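Local atomic coordinates of type III Pentaketide Synthase (Neurospora crassa, PDB entry 3EUO), a protein that probably acts as an acyltransferase of the chalcone and stilbene synthase family, a fungal type III polyketide synthase that makes pentaketides. Residues A[319-322]-A[323-327]; A[332-335]-A[336-340]; A[174-177]-A[178-181]; A[39-42]-A[43-47]. One frame throughout, in Å; residues are numbered along the deposited sequence.

Interaction 1. Residues A[319-322]-A[323-327]; sequences ASYD and RYINH
The side chain of Arg-323 lies next to that of Asp-322 with its end turned in the same direction, and its NH1 forms a salt bridge of 2.8 Å to Asp-322 OD2. The meeting is oblique: the carboxylate and guanidinium planes are turned 32° from each other. Asp-322 reaches it because its CG stands anti to the backbone N (chi1 -178°), while the arginine chain bends at chi2 (63°) and brings its guanidinium back beside the carboxylate. On the way CD passes Ala-319 O at 3.5 Å, so the aliphatic part of Arg-323 lies against the preceding turn. Asp-322 OD2 takes a second salt bridge from Arg-341 NE, and two cations therefore share one oxygen. With a leucine in place of Arg-323, Asp-322 would keep only one of these two charged mates, and its carboxylate would probably be less firmly fixed.

The backbone keeps regular alpha-helical bonding, residue i to i+4, from Arg-323 N to Ala-319 O (3.0 Å) through Asn-326 N to Asp-322 O (3.2 Å). On another flank Ile-325 CD1 comes to the edge of the Tyr-321 ring, near its plane, 4.4 Å from CD2; this is a light apolar touch, and the phenol OH is hydrogen-bonded to Glu-307.

The helix thus presents different flanks to different neighbours. Ser-320 and Tyr-321 lie on Leu-303 of helix 300-310, Ala-319 packs on Val-338 and Leu-342 of helix 334-342, and His-327 stacks on Tyr-12 while hydrogen-bonded to Ser-52 of strand 51-53.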
loop_
_atom_site.group_PDB
_atom_site.type_symbol
_atom_site.label_atom_id
_atom_site.label_comp_id
_atom_site.label_asym_id
_atom_site.label_seq_id
_atom_site.Cartn_x
_atom_site.Cartn_y
_atom_site.Cartn_z
ATOM N N ALA A 319 26.313 -11.334 5.968
ATOM C CA ALA A 319 24.977 -11.888 5.720
ATOM C C ALA A 319 24.364 -11.374 4.406
ATOM O O ALA A 319 23.586 -12.080 3.759
ATOM C CB ALA A 319 24.060 -11.605 6.904
ATOM N N SER A 320 24.726 -10.152 4.022
ATOM C CA SER A 320 24.288 -9.558 2.756
ATOM C C SER A 320 24.922 -10.304 1.592
ATOM O O SER A 320 24.242 -10.665 0.641
ATOM C CB SER A 320 24.661 -8.082 2.698
ATOM O OG SER A 320 23.998 -7.351 3.715
ATOM N N TYR A 321 26.228 -10.548 1.686
ATOM C CA TYR A 321 26.927 -11.393 0.717
ATOM C C TYR A 321 26.353 -12.801 0.629
ATOM O O TYR A 321 26.182 -13.329 -0.471
ATOM C CB TYR A 321 28.428 -11.439 1.021
ATOM C CG TYR A 321 29.172 -10.300 0.370
ATOM C CD1 TYR A 321 29.571 -9.189 1.108
ATOM C CD2 TYR A 321 29.458 -10.323 -0.996
ATOM C CE1 TYR A 321 30.250 -8.133 0.504
ATOM C CE2 TYR A 321 30.135 -9.276 -1.610
ATOM C CZ TYR A 321 30.528 -8.182 -0.854
ATOM O OH TYR A 321 31.197 -7.143 -1.460
ATOM N N ASP A 322 26.070 -13.403 1.782
ATOM C CA ASP A 322 25.539 -14.758 1.842
ATOM C C ASP A 322 24.209 -14.872 1.102
ATOM O O ASP A 322 24.006 -15.801 0.318
ATOM C CB ASP A 322 25.364 -15.199 3.299
ATOM C CG ASP A 322 24.853 -16.617 3.415
ATOM O OD1 ASP A 322 25.690 -17.542 3.447
ATOM O OD2 ASP A 322 23.617 -16.808 3.480
ATOM N N ARG A 323 23.310 -13.929 1.369
ATOM C CA ARG A 323 22.008 -13.874 0.689
ATOM C C ARG A 323 22.156 -13.641 -0.813
ATOM O O ARG A 323 21.574 -14.354 -1.628
ATOM C CB ARG A 323 21.141 -12.774 1.305
ATOM C CG ARG A 323 20.092 -13.287 2.270
ATOM C CD ARG A 323 20.698 -13.970 3.482
ATOM N NE ARG A 323 19.743 -14.944 3.997
ATOM C CZ ARG A 323 19.807 -16.254 3.786
ATOM N NH1 ARG A 323 20.809 -16.785 3.096
ATOM N NH2 ARG A 323 18.870 -17.034 4.289
ATOM N N TYR A 324 22.967 -12.655 -1.165
ATOM C CA TYR A 324 23.139 -12.249 -2.545
ATOM C C TYR A 324 23.707 -13.377 -3.411
ATOM O O TYR A 324 23.168 -13.690 -4.479
ATOM C CB TYR A 324 24.049 -11.027 -2.599
ATOM C CG TYR A 324 24.304 -10.506 -3.992
ATOM C CD1 TYR A 324 23.312 -9.828 -4.704
ATOM C CD2 TYR A 324 25.541 -10.684 -4.591
ATOM C CE1 TYR A 324 23.561 -9.343 -5.993
ATOM C CE2 TYR A 324 25.797 -10.212 -5.880
ATOM C CZ TYR A 324 24.810 -9.549 -6.567
ATOM O OH TYR A 324 25.079 -9.087 -7.827
ATOM N N ILE A 325 24.786 -13.995 -2.935
ATOM C CA ILE A 325 25.449 -15.042 -3.704
ATOM C C ILE A 325 24.569 -16.277 -3.870
ATOM O O ILE A 325 24.487 -16.839 -4.963
ATOM C CB ILE A 325 26.823 -15.425 -3.090
ATOM C CG1 ILE A 325 27.787 -14.238 -3.189
ATOM C CG2 ILE A 325 27.416 -16.647 -3.808
ATOM C CD1 ILE A 325 29.101 -14.420 -2.423
ATOM N N ASN A 326 23.905 -16.688 -2.792
ATOM C CA ASN A 326 23.186 -17.943 -2.777
ATOM C C ASN A 326 21.705 -17.875 -3.144
ATOM O O ASN A 326 21.093 -18.911 -3.419
ATOM C CB ASN A 326 23.380 -18.618 -1.418
ATOM C CG ASN A 326 24.838 -18.914 -1.140
ATOM O OD1 ASN A 326 25.463 -18.279 -0.293
ATOM N ND2 ASN A 326 25.405 -19.854 -1.893
ATOM N N HIS A 327 21.142 -16.664 -3.171
ATOM C CA HIS A 327 19.702 -16.499 -3.431
ATOM C C HIS A 327 19.346 -15.363 -4.381
ATOM O O HIS A 327 18.226 -15.321 -4.901
ATOM C CB HIS A 327 18.937 -16.317 -2.115
ATOM C CG HIS A 327 19.119 -17.448 -1.154
ATOM N ND1 HIS A 327 18.363 -18.597 -1.206
ATOM C CD2 HIS A 327 19.989 -17.615 -0.130
ATOM C CE1 HIS A 327 18.748 -19.420 -0.247
ATOM N NE2 HIS A 327 19.735 -18.847 0.419
#

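Interaction 2. Residues A[332-335]-A[336-340]; sequences SATI and FSVLN
The ring of Phe-336 has water 1 over one face, its oxygen 3.0 Å above the plane and displaced toward the rim, while Ile-335 CG2 approaches obliquely, 3.9 Å from Phe-336 CD1. Both features belong to the N-terminal part of helix 334-342, a buried helix touching strands 4-11, 168-175 and 204-211, which is consistent with the central helical layer of the thiolase fold. The isoleucine methyl is placed by chi1 (-168°): CG1 stands anti to the backbone N, which leaves CG2 in the crowded position between N and the carbonyl carbon, close to the phenylalanine.

Water 1 bridges two backbone groups. It donates to Ser-332 O at 2.6 Å and accepts from Phe-336 N at 2.9 Å, a pair spaced i to i+4. Direct i to i+4 bonding begins with Val-338 N on Thr-334 O and continues with Leu-339 N on Ile-335 O at 3.0 Å.

The hydroxyls have partners beyond these residues: Ser-337 OG is hydrogen-bonded to Tyr-12 OH, and Thr-334 OG1 to Ser-331 O. The other branch of the threonine, CG2 of Thr-334, meets CG2 of Val-338 at 4.2 Å. The same valine is held by its backbone, since Val-338 N reaches Thr-334 O at 2.8 Å, nearly along the C=O axis, and Val-338 CG2 rests 3.3 Å from that same oxygen.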
loop_
_atom_site.group_PDB
_atom_site.type_symbol
_atom_site.label_atom_id
_atom_site.label_comp_id
_atom_site.label_asym_id
_atom_site.label_seq_id
_atom_site.Cartn_x
_atom_site.Cartn_y
_atom_site.Cartn_z
ATOM N N SER A 332 11.993 -6.605 -1.783
ATOM C CA SER A 332 11.673 -6.228 -0.399
ATOM C C SER A 332 11.861 -7.344 0.639
ATOM O O SER A 332 11.991 -7.061 1.831
ATOM C CB SER A 332 10.238 -5.693 -0.300
ATOM O OG SER A 332 9.300 -6.743 -0.473
ATOM N N ALA A 333 11.864 -8.598 0.182
ATOM C CA ALA A 333 11.968 -9.756 1.086
ATOM C C ALA A 333 13.399 -10.054 1.545
ATOM O O ALA A 333 13.606 -10.821 2.492
ATOM C CB ALA A 333 11.344 -10.996 0.436
ATOM N N THR A 334 14.386 -9.446 0.893
ATOM C CA THR A 334 15.776 -9.816 1.150
ATOM C C THR A 334 16.286 -9.331 2.503
ATOM O O THR A 334 17.057 -10.035 3.161
ATOM C CB THR A 334 16.736 -9.303 0.057
ATOM O OG1 THR A 334 16.176 -9.564 -1.233
ATOM C CG2 THR A 334 18.087 -10.007 0.163
ATOM N N ILE A 335 15.871 -8.135 2.909
ATOM C CA ILE A 335 16.446 -7.533 4.112
ATOM C C ILE A 335 16.168 -8.346 5.375
ATOM O O ILE A 335 17.068 -8.507 6.203
ATOM C CB ILE A 335 16.113 -6.014 4.287
ATOM C CG1 ILE A 335 16.976 -5.378 5.391
ATOM C CG2 ILE A 335 14.631 -5.790 4.574
ATOM C CD1 ILE A 335 18.483 -5.559 5.207
ATOM N N PHE A 336 14.948 -8.871 5.523
ATOM C CA PHE A 336 14.655 -9.693 6.707
ATOM C C PHE A 336 15.402 -11.023 6.631
ATOM O O PHE A 336 15.772 -11.596 7.661
ATOM C CB PHE A 336 13.147 -9.923 6.911
ATOM C CG PHE A 336 12.339 -8.658 7.163
ATOM C CD1 PHE A 336 12.931 -7.499 7.649
ATOM C CD2 PHE A 336 10.956 -8.663 6.947
ATOM C CE1 PHE A 336 12.175 -6.341 7.879
ATOM C CE2 PHE A 336 10.192 -7.524 7.179
ATOM C CZ PHE A 336 10.798 -6.359 7.647
ATOM N N SER A 337 15.625 -11.501 5.407
ATOM C CA SER A 337 16.427 -12.693 5.167
ATOM C C SER A 337 17.869 -12.472 5.628
ATOM O O SER A 337 18.452 -13.340 6.283
ATOM C CB SER A 337 16.381 -13.081 3.686
ATOM O OG SER A 337 17.054 -14.301 3.463
ATOM N N VAL A 338 18.421 -11.305 5.291
ATOM C CA VAL A 338 19.732 -10.868 5.797
ATOM C C VAL A 338 19.778 -10.803 7.341
ATOM O O VAL A 338 20.684 -11.370 7.963
ATOM C CB VAL A 338 20.160 -9.523 5.156
ATOM C CG1 VAL A 338 21.435 -8.977 5.803
ATOM C CG2 VAL A 338 20.348 -9.689 3.638
ATOM N N LEU A 339 18.794 -10.145 7.955
ATOM C CA LEU A 339 18.742 -10.056 9.420
ATOM C C LEU A 339 18.586 -11.413 10.122
ATOM O O LEU A 339 19.158 -11.632 11.209
ATOM C CB LEU A 339 17.648 -9.088 9.875
ATOM C CG LEU A 339 17.927 -7.611 9.607
ATOM C CD1 LEU A 339 16.648 -6.835 9.817
ATOM C CD2 LEU A 339 19.037 -7.084 10.518
ATOM N N ASN A 340 17.829 -12.318 9.500
ATOM C CA ASN A 340 17.682 -13.676 10.007
ATOM C C ASN A 340 19.012 -14.429 9.921
ATOM O O ASN A 340 19.442 -15.079 10.876
ATOM C CB ASN A 340 16.594 -14.418 9.221
ATOM C CG ASN A 340 16.249 -15.770 9.827
ATOM O OD1 ASN A 340 16.082 -15.897 11.042
ATOM N ND2 ASN A 340 16.135 -16.783 8.980
HETATM O O HOH W 1 12.519 -8.251 4.116
#

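Interaction 3. Residues A[174-177]-A[178-181]; sequences LEVS and TTMV
Val-176 and Thr-179 meet at a slant, Val-176 CG1 lying 3.7 Å from Thr-179 OG1 and 4.0 Å from Thr-179 CG2, so the valine methyl touches both branches of the threonine. The flank they share is mainly aliphatic, with one hydroxyl, OG1 of Thr-179, against Val-176 CG1; it faces helix 70-96, where Val-176 touches Phe-77. Met-180 folds back toward the same valine from further along: its chain bends at chi3 (-136°), which returns the methyl CE to within 3.9 Å of Val-176 O.

The backbone makes this convergence possible. Met-180 N bonds Ser-177 O at 3.1 Å with a fairly straight N-H (160°), but the donor stands 46° out of the carbonyl plane. An i to i+3 bond of this kind is the mark of a 3-10 turn; Val-181 N repeats it on Thr-178 O at 3.2 Å. The turn carries the chain from the end of strand 168-175 to helix 181-191, with Met-180 at the N-cap position.

CB of Ser-177 points opposite to that of Val-176, while Thr-178 stands roughly across. Ser-177 OG sits 3.1 Å from Thr-178 N at an angle too poor for a bond, and makes a weak one with Ser-202 O instead. Thr-178 OG1 also has Ser-53 OG as a hydrogen-bond partner.

Chemically, the linker is therefore two-sided: Met-180 and Thr-179 touch Leu-73 of helix 70-96, whereas one carboxylate grips the main-chain N-H of Ser-177 and the hydroxyl of Thr-178 at once, which ties the start of the 3-10 turn to Asp-203.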
loop_
_atom_site.group_PDB
_atom_site.type_symbol
_atom_site.label_atom_id
_atom_site.label_comp_id
_atom_site.label_asym_id
_atom_site.label_seq_id
_atom_site.Cartn_x
_atom_site.Cartn_y
_atom_site.Cartn_z
ATOM N N LEU A 174 6.755 -10.236 0.569
ATOM C CA LEU A 174 6.704 -11.343 -0.375
ATOM C C LEU A 174 6.934 -10.804 -1.777
ATOM O O LEU A 174 6.264 -9.860 -2.206
ATOM C CB LEU A 174 5.353 -12.064 -0.275
ATOM C CG LEU A 174 4.941 -13.038 -1.389
ATOM C CD1 LEU A 174 5.872 -14.255 -1.476
ATOM C CD2 LEU A 174 3.500 -13.484 -1.180
ATOM N N GLU A 175 7.874 -11.414 -2.495
ATOM C CA GLU A 175 8.136 -11.025 -3.878
ATOM C C GLU A 175 8.282 -12.265 -4.739
ATOM O O GLU A 175 8.961 -13.216 -4.352
ATOM C CB GLU A 175 9.392 -10.147 -4.004
ATOM C CG GLU A 175 9.394 -8.884 -3.129
ATOM C CD GLU A 175 8.452 -7.779 -3.600
ATOM O OE1 GLU A 175 7.696 -7.957 -4.586
ATOM O OE2 GLU A 175 8.469 -6.704 -2.961
ATOM N N VAL A 176 7.586 -12.263 -5.868
ATOM C CA VAL A 176 7.755 -13.287 -6.900
ATOM C C VAL A 176 8.107 -12.545 -8.188
ATOM O O VAL A 176 7.228 -12.028 -8.887
ATOM C CB VAL A 176 6.484 -14.149 -7.099
ATOM C CG1 VAL A 176 6.712 -15.202 -8.193
ATOM C CG2 VAL A 176 6.075 -14.828 -5.783
ATOM N N SER A 177 9.400 -12.476 -8.481
ATOM C CA SER A 177 9.895 -11.719 -9.623
ATOM C C SER A 177 10.269 -12.604 -10.812
ATOM O O SER A 177 10.262 -12.142 -11.955
ATOM C CB SER A 177 11.123 -10.915 -9.208
ATOM O OG SER A 177 12.161 -11.790 -8.807
ATOM N N THR A 178 10.616 -13.862 -10.547
ATOM C CA THR A 178 11.196 -14.720 -11.599
ATOM C C THR A 178 10.220 -15.054 -12.714
ATOM O O THR A 178 10.635 -15.355 -13.838
ATOM C CB THR A 178 11.792 -16.039 -11.053
ATOM O OG1 THR A 178 10.758 -16.813 -10.438
ATOM C CG2 THR A 178 12.919 -15.762 -10.064
ATOM N N THR A 179 8.927 -14.980 -12.404
ATOM C CA THR A 179 7.871 -15.277 -13.369
ATOM C C THR A 179 7.765 -14.200 -14.451
ATOM O O THR A 179 7.061 -14.381 -15.445
ATOM C CB THR A 179 6.511 -15.442 -12.668
ATOM O OG1 THR A 179 6.274 -14.316 -11.803
ATOM C CG2 THR A 179 6.494 -16.730 -11.834
ATOM N N MET A 180 8.458 -13.084 -14.249
ATOM C CA MET A 180 8.442 -11.978 -15.203
ATOM C C MET A 180 9.600 -12.065 -16.196
ATOM O O MET A 180 9.814 -11.149 -16.997
ATOM C CB MET A 180 8.386 -10.622 -14.468
ATOM C CG MET A 180 6.977 -10.317 -13.880
ATOM S SD MET A 180 6.875 -8.826 -12.857
ATOM C CE MET A 180 5.898 -9.461 -11.506
ATOM N N VAL A 181 10.298 -13.202 -16.179
ATOM C CA VAL A 181 11.425 -13.444 -17.077
ATOM C C VAL A 181 11.035 -13.268 -18.555
ATOM O O VAL A 181 11.762 -12.611 -19.303
ATOM C CB VAL A 181 12.122 -14.817 -16.799
ATOM C CG1 VAL A 181 11.166 -15.982 -17.013
ATOM C CG2 VAL A 181 13.398 -14.989 -17.653
#

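Interaction 4. Residues A[39-42]-A[43-47]; sequences VLAI and NRYTG
Asn-43 N bonds Val-39 O at 2.9 Å in the last regular alpha-helical step of helix 34-42; after it the chain tightens. Arg-44 N turns to Ala-41 O at 3.0 Å and Tyr-45 N to Ile-42 O at 2.8 Å, both i to i+3, with the donors 54° and 59° out of the respective carbonyl planes. The second bond closes a type I beta turn from Ile-42 to Tyr-45.

With CG beside the backbone N (chi1 -53°), the Tyr-45 ring folds back against Ala-41 and Ile-42. Ala-41 O lies over the centre of one ring face, 3.2 Å from its plane, and Ala-41 CB sits 3.6 Å from Tyr-45 OH. Ile-42 crosses the tyrosine at about a right angle, CG1 being 4.0 Å from Tyr-45 CD2.

On another side the polar groups gather at water 2. It donates to Leu-40 O at 2.7 Å and accepts from Asn-43 ND2 and, at 2.9 Å, from Arg-44 NE. The outstretched chain of Arg-44 carries NE to the water, and beyond it NH2 makes a salt bridge with Asp-23 of helix 20-29, the helix on which Leu-40 also packs.

The last carbonyls of the helix are thus satisfied differently: those of Val-39, Ala-41 and Ile-42 accept hydrogen bonds from backbone N-H groups, whereas Leu-40 O accepts a hydrogen bond from a water that is itself held by an amide and a guanidinium.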
loop_
_atom_site.group_PDB
_atom_site.type_symbol
_atom_site.label_atom_id
_atom_site.label_comp_id
_atom_site.label_asym_id
_atom_site.label_seq_id
_atom_site.Cartn_x
_atom_site.Cartn_y
_atom_site.Cartn_z
ATOM N N VAL A 39 23.016 -8.841 -22.203
ATOM C CA VAL A 39 22.349 -9.277 -20.966
ATOM C C VAL A 39 22.849 -10.652 -20.509
ATOM O O VAL A 39 23.169 -10.828 -19.340
ATOM C CB VAL A 39 20.807 -9.262 -21.103
ATOM C CG1 VAL A 39 20.126 -9.892 -19.889
ATOM C CG2 VAL A 39 20.313 -7.843 -21.320
ATOM N N LEU A 40 22.931 -11.617 -21.426
ATOM C CA LEU A 40 23.407 -12.965 -21.064
ATOM C C LEU A 40 24.872 -12.962 -20.584
ATOM O O LEU A 40 25.260 -13.787 -19.758
ATOM C CB LEU A 40 23.175 -13.971 -22.206
ATOM C CG LEU A 40 21.707 -14.282 -22.565
ATOM C CD1 LEU A 40 21.624 -15.371 -23.646
ATOM C CD2 LEU A 40 20.886 -14.691 -21.343
ATOM N N ALA A 41 25.664 -12.024 -21.095
ATOM C CA ALA A 41 27.036 -11.808 -20.628
ATOM C C ALA A 41 27.048 -11.206 -19.225
ATOM O O ALA A 41 27.764 -11.690 -18.344
ATOM C CB ALA A 41 27.787 -10.896 -21.597
ATOM N N ILE A 42 26.251 -10.158 -19.026
ATOM C CA ILE A 42 26.156 -9.462 -17.731
ATOM C C ILE A 42 25.668 -10.395 -16.620
ATOM O O ILE A 42 26.126 -10.307 -15.473
ATOM C CB ILE A 42 25.276 -8.189 -17.837
ATOM C CG1 ILE A 42 26.013 -7.114 -18.636
ATOM C CG2 ILE A 42 24.901 -7.643 -16.457
ATOM C CD1 ILE A 42 25.101 -6.041 -19.224
ATOM N N ASN A 43 24.763 -11.297 -16.986
ATOM C CA ASN A 43 24.267 -12.356 -16.115
ATOM C C ASN A 43 25.373 -13.126 -15.404
ATOM O O ASN A 43 25.167 -13.644 -14.305
ATOM C CB ASN A 43 23.409 -13.329 -16.926
ATOM C CG ASN A 43 22.754 -14.392 -16.066
ATOM O OD1 ASN A 43 22.232 -14.107 -14.995
ATOM N ND2 ASN A 43 22.765 -15.629 -16.548
ATOM N N ARG A 44 26.543 -13.201 -16.028
ATOM C CA ARG A 44 27.652 -13.930 -15.435
ATOM C C ARG A 44 28.678 -13.038 -14.723
ATOM O O ARG A 44 29.664 -13.534 -14.179
ATOM C CB ARG A 44 28.287 -14.859 -16.481
ATOM C CG ARG A 44 27.390 -16.064 -16.745
ATOM C CD ARG A 44 27.681 -16.784 -18.028
ATOM N NE ARG A 44 26.631 -17.769 -18.283
ATOM C CZ ARG A 44 26.646 -19.025 -17.850
ATOM N NH1 ARG A 44 27.672 -19.491 -17.141
ATOM N NH2 ARG A 44 25.633 -19.829 -18.138
ATOM N N TYR A 45 28.424 -11.730 -14.720
ATOM C CA TYR A 45 29.303 -10.752 -14.079
ATOM C C TYR A 45 28.776 -10.333 -12.703
ATOM O O TYR A 45 29.402 -9.516 -12.018
ATOM C CB TYR A 45 29.433 -9.469 -14.926
ATOM C CG TYR A 45 29.844 -9.606 -16.370
ATOM C CD1 TYR A 45 30.665 -10.647 -16.802
ATOM C CD2 TYR A 45 29.447 -8.644 -17.304
ATOM C CE1 TYR A 45 31.057 -10.749 -18.142
ATOM C CE2 TYR A 45 29.821 -8.740 -18.640
ATOM C CZ TYR A 45 30.628 -9.790 -19.053
ATOM O OH TYR A 45 31.013 -9.877 -20.374
ATOM N N THR A 46 27.622 -10.867 -12.307
ATOM C CA THR A 46 26.921 -10.376 -11.110
ATOM C C THR A 46 27.503 -10.864 -9.788
ATOM O O THR A 46 27.368 -10.183 -8.765
ATOM C CB THR A 46 25.448 -10.803 -11.088
ATOM O OG1 THR A 46 25.380 -12.235 -11.093
ATOM C CG2 THR A 46 24.675 -10.221 -12.273
ATOM N N GLY A 47 28.111 -12.047 -9.802
ATOM C CA GLY A 47 28.559 -12.701 -8.570
ATOM C C GLY A 47 27.463 -13.511 -7.882
ATOM O O GLY A 47 27.656 -14.011 -6.761
HETATM O O HOH W 2 24.308 -16.186 -19.015
#

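Overall arrangement
All four contacts join consecutive residues, so none closes a long loop; they lie in series along the chain, neither nesting nor crossing. From the N terminus, interaction 4 ends helix 34-42, interaction 3 leads strand 168-175 toward helix 181-191, and interactions 1 and 2 occupy the successive helices 318-327 and 334-342. Space brings them together. Thr-46 O of interaction 4 meets Tyr-324 OH of interaction 1 at 2.7 Å, probably hydrogen-bonded; Glu-175 OE2 of interaction 3 meets Ser-332 OG of interaction 2 at 2.6 Å, also hydrogen-bonded. Both links join the N-terminal to the C-terminal part of the synthase. Interactions 1 and 2 pack directly, Arg-323 CG lying 3.9 Å from Val-338 CG2.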